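Local coordinates for protein probable translation initiation factor eIF-2B subunit beta (Schizosaccharomyces pombe, PDB 5B04) that acts as a component of the eIF2B complex, which catalyses the exchange of GDP for GTP on the gamma subunit of translation initiation factor eIF2, at residues V313-G318 against D367-F372; S317-L322 against T374-Y379. One frame throughout, in Å; residues are numbered along the deposited sequence.

How the contacts relate
Contacts 1 and 2 have centres about 10 Å apart and share S317 and G318, so one chain stretch leaving strand 313-316 serves both. Contact 1 comes first and pairs strand 313-316 with strand 371-374 in the parallel part of the mixed sheet. Contact 2 follows, setting the loop and 3-10 turn of 317-322 against the turn that leads from strand 371-374 into strand 377-379, the antiparallel strand at the sheet edge within this chain. The two also touch directly, with a probable hydrogen bond from F372 N to Y379 O at 2.9 Å. Together they join the end of the parallel sheet to its closing hairpin.

Contact 1 (V313-G318 against D367-F372); sequences VVVCSG and DLVDLF
The first torsion of D370 prepares its meeting with V313: CG stands beside the backbone N of D370 and anti to the carbonyl carbon (chi1 -67°), and the second torsion (chi2 -80°) turns the carboxylate so that OD2 meets V313 N. The V313 N to D370 OD2 bond is 2.8 Å long and nearly straight, with OD2 approached on its anti side and slightly out of the carboxylate plane. In return D370 N donates to V313 O over 2.9 Å, so the two residues are bonded in both directions; L371 N adds a weak, longer bond to the same oxygen. An alanine in place of D370 would probably leave the amide of V313 without this carboxylate partner, while the backbone bond back to V313 O could remain. Helix 299-308 packs on this end of the contact, with A306 against V313 and A303, Q304 and R307 at L368. Further along, V315 N meets L371 O almost head-on at 2.8 Å, and V314 and L371 sit abreast on one face of the sheet, pointing the same way. Their methyls, V314 CG1 and L371 CD2, touch at 4.1 Å, and I385 and L387 of the delta subunit pack over this face.

V315 and F372 lie side by side on the other face, where V315 CB comes 3.7 Å from F372 CD1. V369 crosses V315 at about a right angle, its CG1 3.7 Å from V315 CG2. That same CG1 also lies over one face of the F372 ring, toward the rim. L293 of strand 293-296 packs on all three side chains. With V314 bridged to L371 and V315 to F372 in parallel register, this is the last parallel pairing before the antiparallel edge strand 377-379 of a Rossmann-like alpha/beta sheet.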
ATOM      1  N   VAL C 313       0.833   3.863   9.713  1.00 57.52           N
ATOM      2  CA  VAL C 313       1.548   4.869  10.491  1.00 53.66           C
ATOM      3  C   VAL C 313       1.402   4.588  11.982  1.00 57.85           C
ATOM      4  O   VAL C 313       0.300   4.642  12.530  1.00 60.09           O
ATOM      5  CB  VAL C 313       1.038   6.291  10.189  1.00 43.76           C
ATOM      6  CG1 VAL C 313       1.628   7.292  11.173  1.00 48.39           C
ATOM      7  CG2 VAL C 313       1.368   6.683   8.760  1.00 51.95           C
ATOM      8  N   VAL C 314       2.520   4.282  12.632  1.00 52.88           N
ATOM      9  CA  VAL C 314       2.522   4.000  14.061  1.00 49.34           C
ATOM     10  C   VAL C 314       3.169   5.149  14.824  1.00 57.17           C
ATOM     11  O   VAL C 314       4.153   5.732  14.368  1.00 57.45           O
ATOM     12  CB  VAL C 314       3.265   2.691  14.378  1.00 52.11           C
ATOM     13  CG1 VAL C 314       2.877   2.182  15.756  1.00 56.44           C
ATOM     14  CG2 VAL C 314       2.958   1.643  13.324  1.00 48.51           C
ATOM     15  N   VAL C 315       2.613   5.475  15.986  1.00 54.08           N
ATOM     16  CA  VAL C 315       3.137   6.565  16.800  1.00 48.49           C
ATOM     17  C   VAL C 315       3.484   6.094  18.208  1.00 50.65           C
ATOM     18  O   VAL C 315       2.633   5.571  18.926  1.00 54.19           O
ATOM     19  CB  VAL C 315       2.135   7.731  16.892  1.00 52.88           C
ATOM     20  CG1 VAL C 315       2.688   8.836  17.779  1.00 40.97           C
ATOM     21  CG2 VAL C 315       1.817   8.262  15.505  1.00 60.23           C
ATOM     22  N   CYS C 316       4.742   6.282  18.593  1.00 42.54           N
ATOM     23  CA  CYS C 316       5.196   5.931  19.933  1.00 49.13           C
ATOM     24  C   CYS C 316       5.278   7.174  20.811  1.00 49.09           C
ATOM     25  O   CYS C 316       6.074   8.076  20.551  1.00 56.50           O
ATOM     26  CB  CYS C 316       6.556   5.232  19.876  1.00 51.94           C
ATOM     27  SG  CYS C 316       6.573   3.710  18.905  1.00 54.88           S
ATOM     28  N   SER C 317       4.453   7.219  21.852  1.00 39.54           N
ATOM     29  CA  SER C 317       4.394   8.388  22.720  1.00 52.22           C
ATOM     30  C   SER C 317       3.869   8.056  24.111  1.00 49.04           C
ATOM     31  O   SER C 317       2.971   7.230  24.265  1.00 44.72           O
ATOM     32  CB  SER C 317       3.516   9.469  22.088  1.00 56.36           C
ATOM     33  OG  SER C 317       3.430  10.609  22.923  1.00 63.48           O
ATOM     34  N   GLY C 318       4.434   8.710  25.121  1.00 49.82           N
ATOM     35  CA  GLY C 318       3.945   8.574  26.478  1.00 58.00           C
ATOM     36  C   GLY C 318       2.619   9.294  26.624  1.00 52.11           C
ATOM     37  O   GLY C 318       2.357  10.266  25.917  1.00 51.50           O
ATOM     38  N   ASP C 367      -6.714  10.977  11.556  1.00 61.12           N
ATOM     39  CA  ASP C 367      -7.116   9.895  10.665  1.00 70.22           C
ATOM     40  C   ASP C 367      -5.933   9.251   9.945  1.00 63.69           C
ATOM     41  O   ASP C 367      -6.098   8.246   9.254  1.00 65.10           O
ATOM     42  CB  ASP C 367      -8.130  10.404   9.641  1.00 70.66           C
ATOM     43  CG  ASP C 367      -9.423  10.866  10.281  1.00110.47           C
ATOM     44  OD1 ASP C 367      -9.688  10.471  11.437  1.00106.21           O
ATOM     45  OD2 ASP C 367     -10.174  11.622   9.631  1.00149.35           O
ATOM     46  N   LEU C 368      -4.746   9.825  10.108  1.00 50.62           N
ATOM     47  CA  LEU C 368      -3.558   9.296   9.445  1.00 52.85           C
ATOM     48  C   LEU C 368      -2.707   8.448  10.384  1.00 60.74           C
ATOM     49  O   LEU C 368      -1.645   7.962   9.998  1.00 61.62           O
ATOM     50  CB  LEU C 368      -2.714  10.432   8.861  1.00 43.69           C
ATOM     51  CG  LEU C 368      -3.334  11.196   7.689  1.00 58.27           C
ATOM     52  CD1 LEU C 368      -2.274  12.001   6.955  1.00 54.40           C
ATOM     53  CD2 LEU C 368      -4.047  10.245   6.738  1.00 66.77           C
ATOM     54  N   VAL C 369      -3.174   8.273  11.615  1.00 52.90           N
ATOM     55  CA  VAL C 369      -2.484   7.415  12.570  1.00 53.29           C
ATOM     56  C   VAL C 369      -3.250   6.113  12.762  1.00 56.57           C
ATOM     57  O   VAL C 369      -4.406   6.119  13.185  1.00 61.12           O
ATOM     58  CB  VAL C 369      -2.305   8.105  13.933  1.00 58.02           C
ATOM     59  CG1 VAL C 369      -1.668   7.146  14.928  1.00 48.61           C
ATOM     60  CG2 VAL C 369      -1.464   9.363  13.784  1.00 53.51           C
ATOM     61  N   ASP C 370      -2.602   4.996  12.448  1.00 53.27           N
ATOM     62  CA  ASP C 370      -3.236   3.689  12.570  1.00 50.43           C
ATOM     63  C   ASP C 370      -3.158   3.156  13.995  1.00 42.47           C
ATOM     64  O   ASP C 370      -4.127   2.600  14.511  1.00 48.10           O
ATOM     65  CB  ASP C 370      -2.592   2.687  11.608  1.00 57.30           C
ATOM     66  CG  ASP C 370      -2.864   3.017  10.155  1.00 56.33           C
ATOM     67  OD1 ASP C 370      -3.970   2.699   9.671  1.00 66.37           O
ATOM     68  OD2 ASP C 370      -1.969   3.588   9.497  1.00 53.44           O
ATOM     69  N   LEU C 371      -2.005   3.333  14.629  1.00 47.70           N
ATOM     70  CA  LEU C 371      -1.781   2.779  15.958  1.00 50.41           C
ATOM     71  C   LEU C 371      -0.931   3.690  16.839  1.00 56.49           C
ATOM     72  O   LEU C 371       0.085   4.230  16.399  1.00 53.62           O
ATOM     73  CB  LEU C 371      -1.117   1.405  15.846  1.00 47.14           C
ATOM     74  CG  LEU C 371      -0.756   0.714  17.161  1.00 44.11           C
ATOM     75  CD1 LEU C 371      -2.012   0.374  17.945  1.00 47.75           C
ATOM     76  CD2 LEU C 371       0.077  -0.531  16.906  1.00 45.28           C
ATOM     77  N   PHE C 372      -1.356   3.855  18.088  1.00 43.51           N
ATOM     78  CA  PHE C 372      -0.566   4.570  19.081  1.00 51.88           C
ATOM     79  C   PHE C 372       0.110   3.590  20.031  1.00 48.82           C
ATOM     80  O   PHE C 372      -0.562   2.815  20.712  1.00 48.38           O
ATOM     81  CB  PHE C 372      -1.434   5.546  19.878  1.00 54.42           C
ATOM     82  CG  PHE C 372      -1.749   6.822  19.151  1.00 48.87           C
ATOM     83  CD1 PHE C 372      -0.814   7.841  19.080  1.00 47.97           C
ATOM     84  CD2 PHE C 372      -2.984   7.010  18.554  1.00 53.09           C
ATOM     85  CE1 PHE C 372      -1.101   9.020  18.416  1.00 49.95           C
ATOM     86  CE2 PHE C 372      -3.278   8.186  17.890  1.00 45.62           C
ATOM     87  CZ  PHE C 372      -2.336   9.193  17.822  1.00 48.27           C
TER

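Contact 2 (S317-L322 against T374-Y379). With PO4 (phosphate ion), chain M.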
ATOM      1  N   SER C 317       4.453   7.219  21.852  1.00 39.54           N
ATOM      2  CA  SER C 317       4.394   8.388  22.720  1.00 52.22           C
ATOM      3  C   SER C 317       3.869   8.056  24.111  1.00 49.04           C
ATOM      4  O   SER C 317       2.971   7.230  24.265  1.00 44.72           O
ATOM      5  CB  SER C 317       3.516   9.469  22.088  1.00 56.36           C
ATOM      6  OG  SER C 317       3.430  10.609  22.923  1.00 63.48           O
ATOM      7  N   GLY C 318       4.434   8.710  25.121  1.00 49.82           N
ATOM      8  CA  GLY C 318       3.945   8.574  26.478  1.00 58.00           C
ATOM      9  C   GLY C 318       2.619   9.294  26.624  1.00 52.11           C
ATOM     10  O   GLY C 318       2.357  10.266  25.917  1.00 51.50           O
ATOM     11  N   ILE C 319       1.782   8.823  27.544  1.00 53.33           N
ATOM     12  CA  ILE C 319       0.448   9.388  27.722  1.00 59.83           C
ATOM     13  C   ILE C 319       0.471  10.813  28.272  1.00 65.32           C
ATOM     14  O   ILE C 319      -0.552  11.497  28.274  1.00 69.83           O
ATOM     15  CB  ILE C 319      -0.414   8.509  28.656  1.00 70.46           C
ATOM     16  CG1 ILE C 319       0.452   7.817  29.713  1.00 90.65           C
ATOM     17  CG2 ILE C 319      -1.170   7.466  27.850  1.00 59.22           C
ATOM     18  CD1 ILE C 319       0.947   8.721  30.829  1.00 82.79           C
ATOM     19  N   TYR C 320       1.634  11.259  28.736  1.00 61.52           N
ATOM     20  CA  TYR C 320       1.759  12.598  29.299  1.00 53.87           C
ATOM     21  C   TYR C 320       1.756  13.660  28.204  1.00 60.88           C
ATOM     22  O   TYR C 320       1.616  14.851  28.483  1.00 75.47           O
ATOM     23  CB  TYR C 320       3.028  12.713  30.147  1.00 64.46           C
ATOM     24  CG  TYR C 320       4.316  12.758  29.354  1.00 51.54           C
ATOM     25  CD1 TYR C 320       4.908  11.593  28.886  1.00 60.70           C
ATOM     26  CD2 TYR C 320       4.950  13.966  29.091  1.00 65.60           C
ATOM     27  CE1 TYR C 320       6.090  11.631  28.165  1.00 74.80           C
ATOM     28  CE2 TYR C 320       6.129  14.014  28.373  1.00 60.93           C
ATOM     29  CZ  TYR C 320       6.694  12.844  27.913  1.00 65.26           C
ATOM     30  OH  TYR C 320       7.870  12.890  27.200  1.00 64.97           O
ATOM     31  N   LYS C 321       1.909  13.225  26.957  1.00 58.65           N
ATOM     32  CA  LYS C 321       1.862  14.132  25.816  1.00 56.54           C
ATOM     33  C   LYS C 321       0.439  14.270  25.283  1.00 56.14           C
ATOM     34  O   LYS C 321       0.207  14.927  24.269  1.00 61.66           O
ATOM     35  CB  LYS C 321       2.790  13.650  24.699  1.00 50.94           C
ATOM     36  CG  LYS C 321       4.259  13.571  25.084  1.00 43.59           C
ATOM     37  CD  LYS C 321       5.104  13.151  23.892  1.00 43.27           C
ATOM     38  CE  LYS C 321       6.552  12.918  24.283  1.00 61.87           C
ATOM     39  NZ  LYS C 321       7.365  12.441  23.130  1.00 66.36           N
ATOM     40  N   LEU C 322      -0.509  13.643  25.971  1.00 42.60           N
ATOM     41  CA  LEU C 322      -1.908  13.691  25.565  1.00 54.81           C
ATOM     42  C   LEU C 322      -2.626  14.866  26.224  1.00 58.71           C
ATOM     43  O   LEU C 322      -2.946  14.825  27.412  1.00 64.70           O
ATOM     44  CB  LEU C 322      -2.607  12.374  25.910  1.00 62.70           C
ATOM     45  CG  LEU C 322      -4.026  12.166  25.375  1.00 68.35           C
ATOM     46  CD1 LEU C 322      -4.074  12.374  23.871  1.00 54.51           C
ATOM     47  CD2 LEU C 322      -4.530  10.778  25.739  1.00 71.51           C
ATOM     48  N   THR C 374       1.844   3.354  23.385  1.00 47.10           N
ATOM     49  CA  THR C 374       2.004   4.127  24.611  1.00 52.55           C
ATOM     50  C   THR C 374       2.490   3.256  25.761  1.00 52.31           C
ATOM     51  O   THR C 374       2.590   2.037  25.628  1.00 70.56           O
ATOM     52  CB  THR C 374       0.685   4.804  25.026  1.00 58.34           C
ATOM     53  OG1 THR C 374      -0.258   3.806  25.438  1.00 52.30           O
ATOM     54  CG2 THR C 374       0.103   5.601  23.868  1.00 57.37           C
ATOM     55  N   ASN C 375       2.791   3.887  26.892  1.00 51.41           N
ATOM     56  CA  ASN C 375       3.194   3.158  28.088  1.00 62.41           C
ATOM     57  C   ASN C 375       1.999   2.475  28.747  1.00 61.19           C
ATOM     58  O   ASN C 375       2.157   1.673  29.666  1.00 60.48           O
ATOM     59  CB  ASN C 375       3.885   4.092  29.082  1.00 70.15           C
ATOM     60  CG  ASN C 375       3.117   5.378  29.306  1.00 55.74           C
ATOM     61  OD1 ASN C 375       2.649   6.005  28.356  1.00 68.35           O
ATOM     62  ND2 ASN C 375       2.982   5.777  30.565  1.00 73.80           N
ATOM     63  N   LEU C 376       0.805   2.804  28.267  1.00 45.25           N
ATOM     64  CA  LEU C 376      -0.414   2.144  28.717  1.00 47.59           C
ATOM     65  C   LEU C 376      -0.771   1.003  27.773  1.00 62.01           C
ATOM     66  O   LEU C 376      -1.671   0.210  28.050  1.00 53.67           O
ATOM     67  CB  LEU C 376      -1.572   3.141  28.806  1.00 70.42           C
ATOM     68  CG  LEU C 376      -1.821   3.830  30.151  1.00 57.68           C
ATOM     69  CD1 LEU C 376      -0.554   4.469  30.697  1.00 60.95           C
ATOM     70  CD2 LEU C 376      -2.930   4.864  30.013  1.00 57.99           C
ATOM     71  N   GLY C 377      -0.056   0.928  26.654  1.00 63.85           N
ATOM     72  CA  GLY C 377      -0.287  -0.110  25.666  1.00 64.52           C
ATOM     73  C   GLY C 377      -0.612   0.447  24.293  1.00 57.92           C
ATOM     74  O   GLY C 377      -0.519   1.652  24.062  1.00 64.19           O
ATOM     75  N   GLY C 378      -0.996  -0.438  23.379  1.00 49.50           N
ATOM     76  CA  GLY C 378      -1.350  -0.036  22.030  1.00 49.15           C
ATOM     77  C   GLY C 378      -2.836   0.225  21.884  1.00 52.67           C
ATOM     78  O   GLY C 378      -3.660  -0.618  22.240  1.00 46.66           O
ATOM     79  N   TYR C 379      -3.178   1.397  21.359  1.00 43.02           N
ATOM     80  CA  TYR C 379      -4.574   1.783  21.193  1.00 43.40           C
ATOM     81  C   TYR C 379      -4.799   2.519  19.876  1.00 49.70           C
ATOM     82  O   TYR C 379      -3.892   3.179  19.368  1.00 49.46           O
ATOM     83  CB  TYR C 379      -5.028   2.661  22.364  1.00 58.00           C
ATOM     84  CG  TYR C 379      -4.906   2.002  23.717  1.00 51.03           C
ATOM     85  CD1 TYR C 379      -5.797   1.012  24.111  1.00 55.31           C
ATOM     86  CD2 TYR C 379      -3.905   2.374  24.605  1.00 55.47           C
ATOM     87  CE1 TYR C 379      -5.691   0.407  25.350  1.00 70.49           C
ATOM     88  CE2 TYR C 379      -3.790   1.776  25.844  1.00 66.07           C
ATOM     89  CZ  TYR C 379      -4.686   0.793  26.211  1.00 75.28           C
ATOM     90  OH  TYR C 379      -4.576   0.194  27.444  1.00 92.57           O
TER
HETATM   91  P   PO4 M 401      10.531  11.833  22.321  1.00 51.74           P
HETATM   92  O1  PO4 M 401       9.739  11.920  23.604  1.00 70.12           O
HETATM   93  O2  PO4 M 401       9.968  12.811  21.315  1.00 68.52           O
HETATM   94  O3  PO4 M 401      10.436  10.432  21.767  1.00 64.25           O
HETATM   95  O4  PO4 M 401      11.979  12.164  22.594  1.00 53.71           O
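I319 and N375 meet where a short 3-10 segment, 319-321, faces the type I turn of a beta hairpin, T374 to G377, linking strand 371-374 to the antiparallel strand 377-379. The closely packed part lies at the start of the turn. There CG of N375 sits in the crowded position between backbone N and carbonyl carbon (chi1 48°), and OD1 accepts the amide of I319 over 3.1 Å, the donor tilted 15° from the carbonyl plane. The two side chains cross at about a right angle, and the I319 branch lies against the amide group: CG1 is near both OD1 and ND2, while CD1 approaches ND2 at 3.6 Å. Next to them S317 O faces T374, whose CA-H points to it across 3.3 Å and whose CG2 is equally near. D196 and I197 of helix 193-197 also touch the side chain of N375.

Toward L376, an exposed residue, the contact becomes sparser and is purely apolar. L376 crosses I319 at about a right angle, with CD1 3.6 Å from I319 CG1 and CD2 touching I319 CG2. Its backbone N donates to T374 OG1, which makes an ST turn that helps fix the bend. G377 has backbone angles at which a side chain would collide with the carbonyl oxygen of L376, so the sharp exit from the turn suits a glycine. The extended side chain of K321 leads away from the contact to a phosphate ion, probably picked up from the crystallisation solution, which S217, K218 and T219 also bind. Inside the hairpin, T374 OG1 donates to G377 O in the carbonyl plane, on a lone pair, at 2.6 Å.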